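Local coordinates for protein 4-alpha-glucanotransferase (Streptococcus agalactiae, PDB 6M6T) that is an amylomaltase, also called disproportionating enzyme, built on a TIM-barrel fold and binding glycans in its pockets, at residues F43-G55 against Y59-L71. Residues are numbered along the deposited sequence; the frame is centred on the assembly and turned at random.
With AC1 (4,6-dideoxy-4-{[(1S,4R,5S,6S)-4,5,6-trihydroxy-3-(hydroxymethyl)cyclohex-2-en-1-yl]amino}-alpha-D-glucopyranose), chain I; ASO (1,5-anhydro-D-glucitol), chain B.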
ATOM      1  N   PHE A  43      -0.124 -14.627   7.739  1.00 41.26           N
ATOM      2  CA  PHE A  43      -0.404 -13.293   7.229  1.00 41.10           C
ATOM      3  C   PHE A  43      -0.076 -13.176   5.751  1.00 38.68           C
ATOM      4  O   PHE A  43       0.899 -13.760   5.264  1.00 40.06           O
ATOM      5  CB  PHE A  43       0.385 -12.215   8.020  1.00 39.94           C
ATOM      6  CG  PHE A  43      -0.002 -12.137   9.464  1.00 37.68           C
ATOM      7  CD1 PHE A  43      -1.301 -11.825   9.834  1.00 42.17           C
ATOM      8  CD2 PHE A  43       0.918 -12.409  10.452  1.00 38.43           C
ATOM      9  CE1 PHE A  43      -1.668 -11.777  11.174  1.00 43.96           C
ATOM     10  CE2 PHE A  43       0.558 -12.368  11.798  1.00 40.40           C
ATOM     11  CZ  PHE A  43      -0.732 -12.060  12.156  1.00 39.72           C
ATOM     12  N   TRP A  44      -0.912 -12.403   5.053  1.00 39.90           N
ATOM     13  CA  TRP A  44      -0.644 -11.868   3.717  1.00 37.18           C
ATOM     14  C   TRP A  44      -0.577 -10.357   3.885  1.00 44.55           C
ATOM     15  O   TRP A  44      -1.591  -9.729   4.223  1.00 44.29           O
ATOM     16  CB  TRP A  44      -1.749 -12.258   2.719  1.00 37.09           C
ATOM     17  CG  TRP A  44      -1.462 -11.896   1.293  1.00 34.06           C
ATOM     18  CD1 TRP A  44      -0.376 -11.224   0.834  1.00 37.19           C
ATOM     19  CD2 TRP A  44      -2.255 -12.217   0.128  1.00 39.30           C
ATOM     20  NE1 TRP A  44      -0.448 -11.080  -0.537  1.00 40.48           N
ATOM     21  CE2 TRP A  44      -1.582 -11.694  -0.993  1.00 35.55           C
ATOM     22  CE3 TRP A  44      -3.459 -12.901  -0.073  1.00 37.63           C
ATOM     23  CZ2 TRP A  44      -2.067 -11.825  -2.285  1.00 32.98           C
ATOM     24  CZ3 TRP A  44      -3.947 -13.004  -1.361  1.00 42.65           C
ATOM     25  CH2 TRP A  44      -3.253 -12.467  -2.449  1.00 38.18           C
ATOM     26  N   GLN A  45       0.608  -9.770   3.696  1.00 41.08           N
ATOM     27  CA  GLN A  45       0.729  -8.316   3.660  1.00 41.50           C
ATOM     28  C   GLN A  45       0.677  -7.850   2.209  1.00 41.60           C
ATOM     29  O   GLN A  45       1.472  -8.299   1.372  1.00 37.48           O
ATOM     30  CB  GLN A  45       2.017  -7.829   4.323  1.00 39.87           C
ATOM     31  CG  GLN A  45       2.075  -6.298   4.495  1.00 37.28           C
ATOM     32  CD  GLN A  45       3.111  -5.844   5.522  1.00 45.95           C
ATOM     33  OE1 GLN A  45       3.782  -6.657   6.173  1.00 38.45           O
ATOM     34  NE2 GLN A  45       3.240  -4.537   5.676  1.00 47.19           N
ATOM     35  N   ILE A  46      -0.253  -6.950   1.916  1.00 33.24           N
ATOM     36  CA  ILE A  46      -0.330  -6.302   0.619  1.00 38.62           C
ATOM     37  C   ILE A  46       0.087  -4.833   0.770  1.00 49.78           C
ATOM     38  O   ILE A  46       0.314  -4.331   1.879  1.00 49.69           O
ATOM     39  CB  ILE A  46      -1.743  -6.432   0.003  1.00 44.02           C
ATOM     40  CG1 ILE A  46      -2.791  -5.911   0.992  1.00 41.99           C
ATOM     41  CG2 ILE A  46      -2.046  -7.891  -0.360  1.00 42.39           C
ATOM     42  CD1 ILE A  46      -4.033  -5.356   0.357  1.00 49.52           C
ATOM     43  N   LEU A  47       0.204  -4.148  -0.375  1.00 46.54           N
ATOM     44  CA  LEU A  47       0.385  -2.695  -0.432  1.00 35.57           C
ATOM     45  C   LEU A  47      -0.995  -2.050  -0.306  1.00 38.41           C
ATOM     46  O   LEU A  47      -1.988  -2.717  -0.001  1.00 36.16           O
ATOM     47  CB  LEU A  47       1.148  -2.334  -1.698  1.00 34.54           C
ATOM     48  CG  LEU A  47       2.556  -2.932  -1.809  1.00 40.96           C
ATOM     49  CD1 LEU A  47       3.446  -1.978  -2.580  1.00 41.60           C
ATOM     50  CD2 LEU A  47       3.199  -3.256  -0.471  1.00 42.79           C
ATOM     51  N   PRO A  48      -1.108  -0.722  -0.402  1.00 48.17           N
ATOM     52  CA  PRO A  48      -2.450  -0.135  -0.341  1.00 43.50           C
ATOM     53  C   PRO A  48      -3.246  -0.470  -1.588  1.00 43.19           C
ATOM     54  O   PRO A  48      -2.704  -0.632  -2.686  1.00 45.94           O
ATOM     55  CB  PRO A  48      -2.187   1.371  -0.232  1.00 41.29           C
ATOM     56  CG  PRO A  48      -0.813   1.492   0.231  1.00 41.62           C
ATOM     57  CD  PRO A  48      -0.085   0.345  -0.377  1.00 46.02           C
ATOM     58  N   LEU A  49      -4.553  -0.584  -1.407  1.00 41.38           N
ATOM     59  CA  LEU A  49      -5.453  -0.853  -2.511  1.00 41.81           C
ATOM     60  C   LEU A  49      -6.013   0.423  -3.129  1.00 45.81           C
ATOM     61  O   LEU A  49      -7.034   0.381  -3.823  1.00 46.70           O
ATOM     62  CB  LEU A  49      -6.575  -1.766  -2.032  1.00 46.16           C
ATOM     63  CG  LEU A  49      -6.021  -3.035  -1.390  1.00 45.47           C
ATOM     64  CD1 LEU A  49      -7.158  -3.993  -1.093  1.00 45.99           C
ATOM     65  CD2 LEU A  49      -4.945  -3.667  -2.295  1.00 40.23           C
ATOM     66  N   THR A  50      -5.373   1.555  -2.894  1.00 44.20           N
ATOM     67  CA  THR A  50      -5.948   2.793  -3.372  1.00 49.12           C
ATOM     68  C   THR A  50      -5.600   3.017  -4.842  1.00 51.79           C
ATOM     69  O   THR A  50      -4.804   2.288  -5.450  1.00 46.12           O
ATOM     70  CB  THR A  50      -5.468   3.972  -2.530  1.00 53.31           C
ATOM     71  OG1 THR A  50      -4.044   3.900  -2.383  1.00 43.51           O
ATOM     72  CG2 THR A  50      -6.163   3.979  -1.150  1.00 47.51           C
ATOM     73  N   THR A  51      -6.210   4.067  -5.397  1.00 54.25           N
ATOM     74  CA  THR A  51      -6.055   4.419  -6.800  1.00 50.83           C
ATOM     75  C   THR A  51      -4.682   5.041  -7.048  1.00 52.47           C
ATOM     76  O   THR A  51      -4.057   5.595  -6.140  1.00 56.40           O
ATOM     77  CB  THR A  51      -7.160   5.393  -7.206  1.00 49.47           C
ATOM     78  OG1 THR A  51      -7.040   6.584  -6.415  1.00 53.31           O
ATOM     79  CG2 THR A  51      -8.548   4.773  -6.970  1.00 36.53           C
ATOM     80  N   THR A  52      -4.207   4.947  -8.289  1.00 49.62           N
ATOM     81  CA  THR A  52      -2.866   5.389  -8.625  1.00 47.15           C
ATOM     82  C   THR A  52      -2.895   6.459  -9.709  1.00 52.60           C
ATOM     83  O   THR A  52      -3.844   6.560 -10.492  1.00 47.07           O
ATOM     84  CB  THR A  52      -2.016   4.225  -9.101  1.00 47.24           C
ATOM     85  OG1 THR A  52      -2.442   3.863 -10.421  1.00 50.89           O
ATOM     86  CG2 THR A  52      -2.191   3.043  -8.184  1.00 50.56           C
ATOM     87  N   SER A  53      -1.790   7.210  -9.776  1.00 53.55           N
ATOM     88  CA  SER A  53      -1.527   8.342 -10.654  1.00 54.59           C
ATOM     89  C   SER A  53      -0.376   8.004 -11.600  1.00 54.71           C
ATOM     90  O   SER A  53      -0.025   6.835 -11.784  1.00 59.96           O
ATOM     91  CB  SER A  53      -1.214   9.593  -9.828  1.00 63.49           C
ATOM     92  OG  SER A  53      -1.455  10.778 -10.570  1.00 62.98           O
ATOM     93  N   PHE A  54       0.158   9.028 -12.268  1.00 60.68           N
ATOM     94  CA  PHE A  54       1.424   8.869 -12.975  1.00 60.23           C
ATOM     95  C   PHE A  54       2.500   8.410 -11.993  1.00 61.49           C
ATOM     96  O   PHE A  54       2.554   8.859 -10.843  1.00 63.06           O
ATOM     97  CB  PHE A  54       1.831  10.191 -13.662  1.00 58.98           C
ATOM     98  CG  PHE A  54       3.207  10.153 -14.299  1.00 63.74           C
ATOM     99  CD1 PHE A  54       3.383   9.641 -15.576  1.00 62.01           C
ATOM    100  CD2 PHE A  54       4.331  10.617 -13.612  1.00 63.38           C
ATOM    101  CE1 PHE A  54       4.651   9.587 -16.157  1.00 65.40           C
ATOM    102  CE2 PHE A  54       5.604  10.568 -14.190  1.00 58.15           C
ATOM    103  CZ  PHE A  54       5.764  10.051 -15.459  1.00 60.59           C
ATOM    104  N   GLY A  55       3.357   7.493 -12.440  1.00 63.93           N
ATOM    105  CA  GLY A  55       4.365   6.904 -11.579  1.00 62.52           C
ATOM    106  C   GLY A  55       3.936   5.627 -10.886  1.00 54.49           C
ATOM    107  O   GLY A  55       4.801   4.844 -10.465  1.00 50.58           O
ATOM    108  N   TYR A  59       0.880   5.331  -2.780  1.00 61.47           N
ATOM    109  CA  TYR A  59       1.019   6.263  -1.670  1.00 59.17           C
ATOM    110  C   TYR A  59       0.857   7.726  -2.112  1.00 64.92           C
ATOM    111  O   TYR A  59       1.302   8.643  -1.399  1.00 62.47           O
ATOM    112  CB  TYR A  59       2.369   6.039  -0.982  1.00 56.23           C
ATOM    113  CG  TYR A  59       2.557   4.627  -0.454  1.00 57.63           C
ATOM    114  CD1 TYR A  59       3.006   3.598  -1.286  1.00 58.33           C
ATOM    115  CD2 TYR A  59       2.280   4.318   0.883  1.00 58.38           C
ATOM    116  CE1 TYR A  59       3.177   2.287  -0.790  1.00 60.90           C
ATOM    117  CE2 TYR A  59       2.443   3.022   1.389  1.00 55.20           C
ATOM    118  CZ  TYR A  59       2.892   2.005   0.555  1.00 62.34           C
ATOM    119  OH  TYR A  59       3.052   0.722   1.069  1.00 49.20           O
ATOM    120  N   GLN A  60       0.272   7.950  -3.305  1.00 62.13           N
ATOM    121  CA  GLN A  60      -0.056   9.272  -3.856  1.00 62.43           C
ATOM    122  C   GLN A  60      -1.353   9.106  -4.659  1.00 58.08           C
ATOM    123  O   GLN A  60      -1.346   9.000  -5.888  1.00 54.48           O
ATOM    124  CB  GLN A  60       1.086   9.784  -4.732  1.00 60.54           C
ATOM    125  CG  GLN A  60       0.968  11.195  -5.219  1.00 57.97           C
ATOM    126  CD  GLN A  60       2.219  11.631  -5.931  1.00 67.66           C
ATOM    127  OE1 GLN A  60       3.322  11.312  -5.491  1.00 71.95           O
ATOM    128  NE2 GLN A  60       2.064  12.353  -7.041  1.00 60.27           N
ATOM    129  N   SER A  61      -2.488   9.185  -3.963  1.00 54.85           N
ATOM    130  CA  SER A  61      -3.724   8.581  -4.443  1.00 50.89           C
ATOM    131  C   SER A  61      -4.841   9.597  -4.561  1.00 47.93           C
ATOM    132  O   SER A  61      -4.965  10.492  -3.722  1.00 56.17           O
ATOM    133  CB  SER A  61      -4.187   7.448  -3.514  1.00 52.29           C
ATOM    134  OG  SER A  61      -3.711   6.185  -3.957  1.00 56.84           O
ATOM    135  N   PHE A  62      -5.670   9.415  -5.590  1.00 42.58           N
ATOM    136  CA  PHE A  62      -6.852  10.240  -5.784  1.00 41.12           C
ATOM    137  C   PHE A  62      -7.801  10.187  -4.592  1.00 46.60           C
ATOM    138  O   PHE A  62      -8.610  11.105  -4.423  1.00 47.81           O
ATOM    139  CB  PHE A  62      -7.600   9.808  -7.056  1.00 47.67           C
ATOM    140  CG  PHE A  62      -6.791   9.926  -8.325  1.00 51.28           C
ATOM    141  CD1 PHE A  62      -5.880  10.959  -8.497  1.00 49.55           C
ATOM    142  CD2 PHE A  62      -6.938   8.990  -9.346  1.00 50.59           C
ATOM    143  CE1 PHE A  62      -5.122  11.052  -9.666  1.00 49.33           C
ATOM    144  CE2 PHE A  62      -6.185   9.081 -10.521  1.00 49.72           C
ATOM    145  CZ  PHE A  62      -5.271  10.111 -10.670  1.00 49.96           C
ATOM    146  N   SER A  63      -7.746   9.135  -3.773  1.00 47.33           N
ATOM    147  CA  SER A  63      -8.596   9.063  -2.587  1.00 43.03           C
ATOM    148  C   SER A  63      -7.982   8.095  -1.594  1.00 42.22           C
ATOM    149  O   SER A  63      -7.316   7.131  -1.975  1.00 45.28           O
ATOM    150  CB  SER A  63     -10.031   8.620  -2.905  1.00 43.43           C
ATOM    151  OG  SER A  63     -10.752   8.243  -1.730  1.00 37.75           O
ATOM    152  N   ALA A  64      -8.230   8.360  -0.313  1.00 44.97           N
ATOM    153  CA  ALA A  64      -7.729   7.522   0.769  1.00 49.79           C
ATOM    154  C   ALA A  64      -8.490   6.204   0.945  1.00 50.01           C
ATOM    155  O   ALA A  64      -8.102   5.412   1.812  1.00 47.76           O
ATOM    156  CB  ALA A  64      -7.770   8.309   2.080  1.00 49.73           C
ATOM    157  N   VAL A  65      -9.582   5.973   0.206  1.00 45.67           N
ATOM    158  CA  VAL A  65     -10.424   4.799   0.418  1.00 41.99           C
ATOM    159  C   VAL A  65     -10.792   4.097  -0.874  1.00 44.49           C
ATOM    160  O   VAL A  65     -11.223   2.939  -0.848  1.00 42.00           O
ATOM    161  CB  VAL A  65     -11.730   5.147   1.159  1.00 46.08           C
ATOM    162  CG1 VAL A  65     -11.457   5.459   2.611  1.00 45.11           C
ATOM    163  CG2 VAL A  65     -12.457   6.279   0.458  1.00 46.92           C
ATOM    164  N   ALA A  66     -10.690   4.796  -2.002  1.00 49.21           N
ATOM    165  CA  ALA A  66     -11.201   4.236  -3.245  1.00 41.34           C
ATOM    166  C   ALA A  66     -10.340   3.061  -3.674  1.00 43.84           C
ATOM    167  O   ALA A  66      -9.137   3.006  -3.378  1.00 44.33           O
ATOM    168  CB  ALA A  66     -11.241   5.284  -4.356  1.00 38.27           C
ATOM    169  N   GLY A  67     -10.968   2.116  -4.368  1.00 38.76           N
ATOM    170  CA  GLY A  67     -10.255   0.942  -4.839  1.00 38.98           C
ATOM    171  C   GLY A  67      -9.551   1.196  -6.156  1.00 36.72           C
ATOM    172  O   GLY A  67     -10.140   1.745  -7.091  1.00 41.66           O
ATOM    173  N   ASN A  68      -8.285   0.797  -6.234  1.00 40.72           N
ATOM    174  CA  ASN A  68      -7.580   0.829  -7.512  1.00 46.56           C
ATOM    175  C   ASN A  68      -8.296  -0.061  -8.515  1.00 46.94           C
ATOM    176  O   ASN A  68      -8.326  -1.287  -8.366  1.00 53.47           O
ATOM    177  CB  ASN A  68      -6.128   0.374  -7.363  1.00 49.30           C
ATOM    178  CG  ASN A  68      -5.459   0.092  -8.697  1.00 45.79           C
ATOM    179  OD1 ASN A  68      -5.846   0.635  -9.731  1.00 48.49           O
ATOM    180  ND2 ASN A  68      -4.447  -0.763  -8.676  1.00 49.70           N
ATOM    181  N   THR A  69      -8.851   0.535  -9.558  1.00 49.01           N
ATOM    182  CA  THR A  69      -9.699  -0.264 -10.426  1.00 49.13           C
ATOM    183  C   THR A  69      -8.921  -1.246 -11.288  1.00 49.38           C
ATOM    184  O   THR A  69      -9.535  -2.152 -11.859  1.00 58.04           O
ATOM    185  CB  THR A  69     -10.522   0.644 -11.314  1.00 43.55           C
ATOM    186  OG1 THR A  69     -11.700  -0.056 -11.688  1.00 46.81           O
ATOM    187  CG2 THR A  69      -9.717   1.041 -12.571  1.00 53.02           C
ATOM    188  N   HIS A  70      -7.600  -1.103 -11.395  1.00 45.71           N
ATOM    189  CA  HIS A  70      -6.830  -2.046 -12.197  1.00 51.37           C
ATOM    190  C   HIS A  70      -6.897  -3.463 -11.646  1.00 49.03           C
ATOM    191  O   HIS A  70      -6.608  -4.416 -12.371  1.00 46.10           O
ATOM    192  CB  HIS A  70      -5.373  -1.598 -12.284  1.00 50.67           C
ATOM    193  CG  HIS A  70      -5.178  -0.354 -13.086  1.00 51.70           C
ATOM    194  ND1 HIS A  70      -3.948   0.249 -13.235  1.00 55.89           N
ATOM    195  CD2 HIS A  70      -6.058   0.397 -13.791  1.00 58.11           C
ATOM    196  CE1 HIS A  70      -4.078   1.323 -13.995  1.00 66.42           C
ATOM    197  NE2 HIS A  70      -5.349   1.437 -14.342  1.00 66.39           N
ATOM    198  N   LEU A  71      -7.265  -3.625 -10.386  1.00 53.14           N
ATOM    199  CA  LEU A  71      -7.238  -4.925  -9.747  1.00 45.97           C
ATOM    200  C   LEU A  71      -8.543  -5.683  -9.913  1.00 48.11           C
ATOM    201  O   LEU A  71      -8.627  -6.832  -9.468  1.00 56.76           O
ATOM    202  CB  LEU A  71      -6.902  -4.779  -8.256  1.00 41.28           C
ATOM    203  CG  LEU A  71      -5.666  -3.939  -7.954  1.00 40.93           C
ATOM    204  CD1 LEU A  71      -5.226  -4.111  -6.506  1.00 39.26           C
ATOM    205  CD2 LEU A  71      -4.552  -4.309  -8.903  1.00 46.65           C
TER
HETATM  206  C1  AC1 I   2       6.775   6.791  -1.893  1.00 64.42           C
HETATM  207  O2  AC1 I   2       9.213   6.668  -2.216  1.00 60.41           O
HETATM  208  C2  AC1 I   2       7.962   6.978  -2.859  1.00 56.32           C
HETATM  209  C4A AC1 I   2       7.064  12.891  -7.149  1.00 66.97           C
HETATM  210  C3  AC1 I   2       8.022   8.371  -3.415  1.00 54.22           C
HETATM  211  O3  AC1 I   2       9.125   8.373  -4.307  1.00 63.20           O
HETATM  212  C4  AC1 I   2       6.688   8.692  -4.132  1.00 61.04           C
HETATM  213  N4A AC1 I   2       6.606   9.993  -4.864  1.00 60.56           N
HETATM  214  C5  AC1 I   2       5.641   8.635  -3.034  1.00 58.20           C
HETATM  215  O5  AC1 I   2       5.553   7.284  -2.528  1.00 60.24           O
HETATM  216  C6  AC1 I   2       4.289   9.059  -3.599  1.00 65.18           C
HETATM  217  C1B AC1 I   2       6.988  10.029  -6.303  1.00 58.83           C
HETATM  218  C2B AC1 I   2       8.255  10.861  -6.413  1.00 68.06           C
HETATM  219  O2B AC1 I   2       9.265  10.339  -5.546  1.00 57.89           O
HETATM  220  C3B AC1 I   2       7.900  12.299  -6.002  1.00 67.01           C
HETATM  221  O3B AC1 I   2       9.092  13.082  -5.781  1.00 60.15           O
HETATM  222  O4  AC1 I   2       6.569  14.230  -6.848  1.00 56.32           O
HETATM  223  C5B AC1 I   2       6.017  12.016  -7.504  1.00 65.94           C
HETATM  224  C7B AC1 I   2       6.004  10.644  -7.119  1.00 56.38           C
HETATM  225  C6B AC1 I   2       4.908  12.631  -8.392  1.00 68.68           C
HETATM  226  O6B AC1 I   2       4.948  14.072  -8.312  1.00 64.74           O
HETATM  227  C1  ASO B   1       5.464   5.625   3.006  1.00 63.03           C
HETATM  228  C2  ASO B   1       6.066   4.663   1.960  1.00 64.61           C
HETATM  229  C3  ASO B   1       7.009   5.435   1.021  1.00 67.52           C
HETATM  230  C4  ASO B   1       6.199   6.556   0.346  1.00 57.48           C
HETATM  231  C5  ASO B   1       5.587   7.443   1.396  1.00 58.46           C
HETATM  232  C6  ASO B   1       4.593   8.385   0.716  1.00 63.24           C
HETATM  233  O2  ASO B   1       6.757   3.580   2.593  1.00 64.55           O
HETATM  234  O3  ASO B   1       7.580   4.522   0.020  1.00 68.77           O
HETATM  235  O4  ASO B   1       7.015   7.343  -0.555  1.00 55.82           O
HETATM  236  O5  ASO B   1       4.781   6.677   2.295  1.00 66.26           O
HETATM  237  O6  ASO B   1       3.470   8.610   1.586  1.00 66.98           O
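In the glycan pocket the Y59 ring is sandwiched between P48 and the sugar ASO. P48 CG sits over one face, 4.0 Å from the ring centroid and 22° off its normal, a CH-pi contact; ASO C2 lies over the opposite face, displaced toward the rim. With CG anti to its carbonyl carbon (chi1 -58°), the ring turns back across the proline, and its OH is hydrogen-bonded to D216 on the neighbouring strand 212-217, which holds the far end of the ring and probably steadies it beneath the sugar. Next to it the extended Q60 side chain reaches AC1, with OE1 3.1 Å from AC1 C6. Segment 43-55 begins on strand 43-45, second strand of the TIM-type parallel eight-stranded barrel, and runs on into the long loop that also holds 59-71, so P48 backs the pocket from just beyond the strand. Behind the pocket the loop doubles back on itself. N68 N donates to L49 O at 2.7 Å with an N-H...O angle of 164°, and T50 CA makes a near-straight CA-H...O contact with A66 O (3.2 Å). The T51 side chain divides its two branches: CG2 packs on A66 CB at 3.8 Å, while OG1 accepts a weak, bent bond from F62 N at 3.3 Å. F62 runs at about a right angle to T51, its ring lying obliquely against T52 O and S53 OG, with CE1 3.8 Å from S53 OG; M147 and K150 of helix 140-152 also touch this phenylalanine. N68 OD1 takes H70 N from above its carbonyl plane, closing an Asx turn, and S63 OG accepts V65 N in an ST turn.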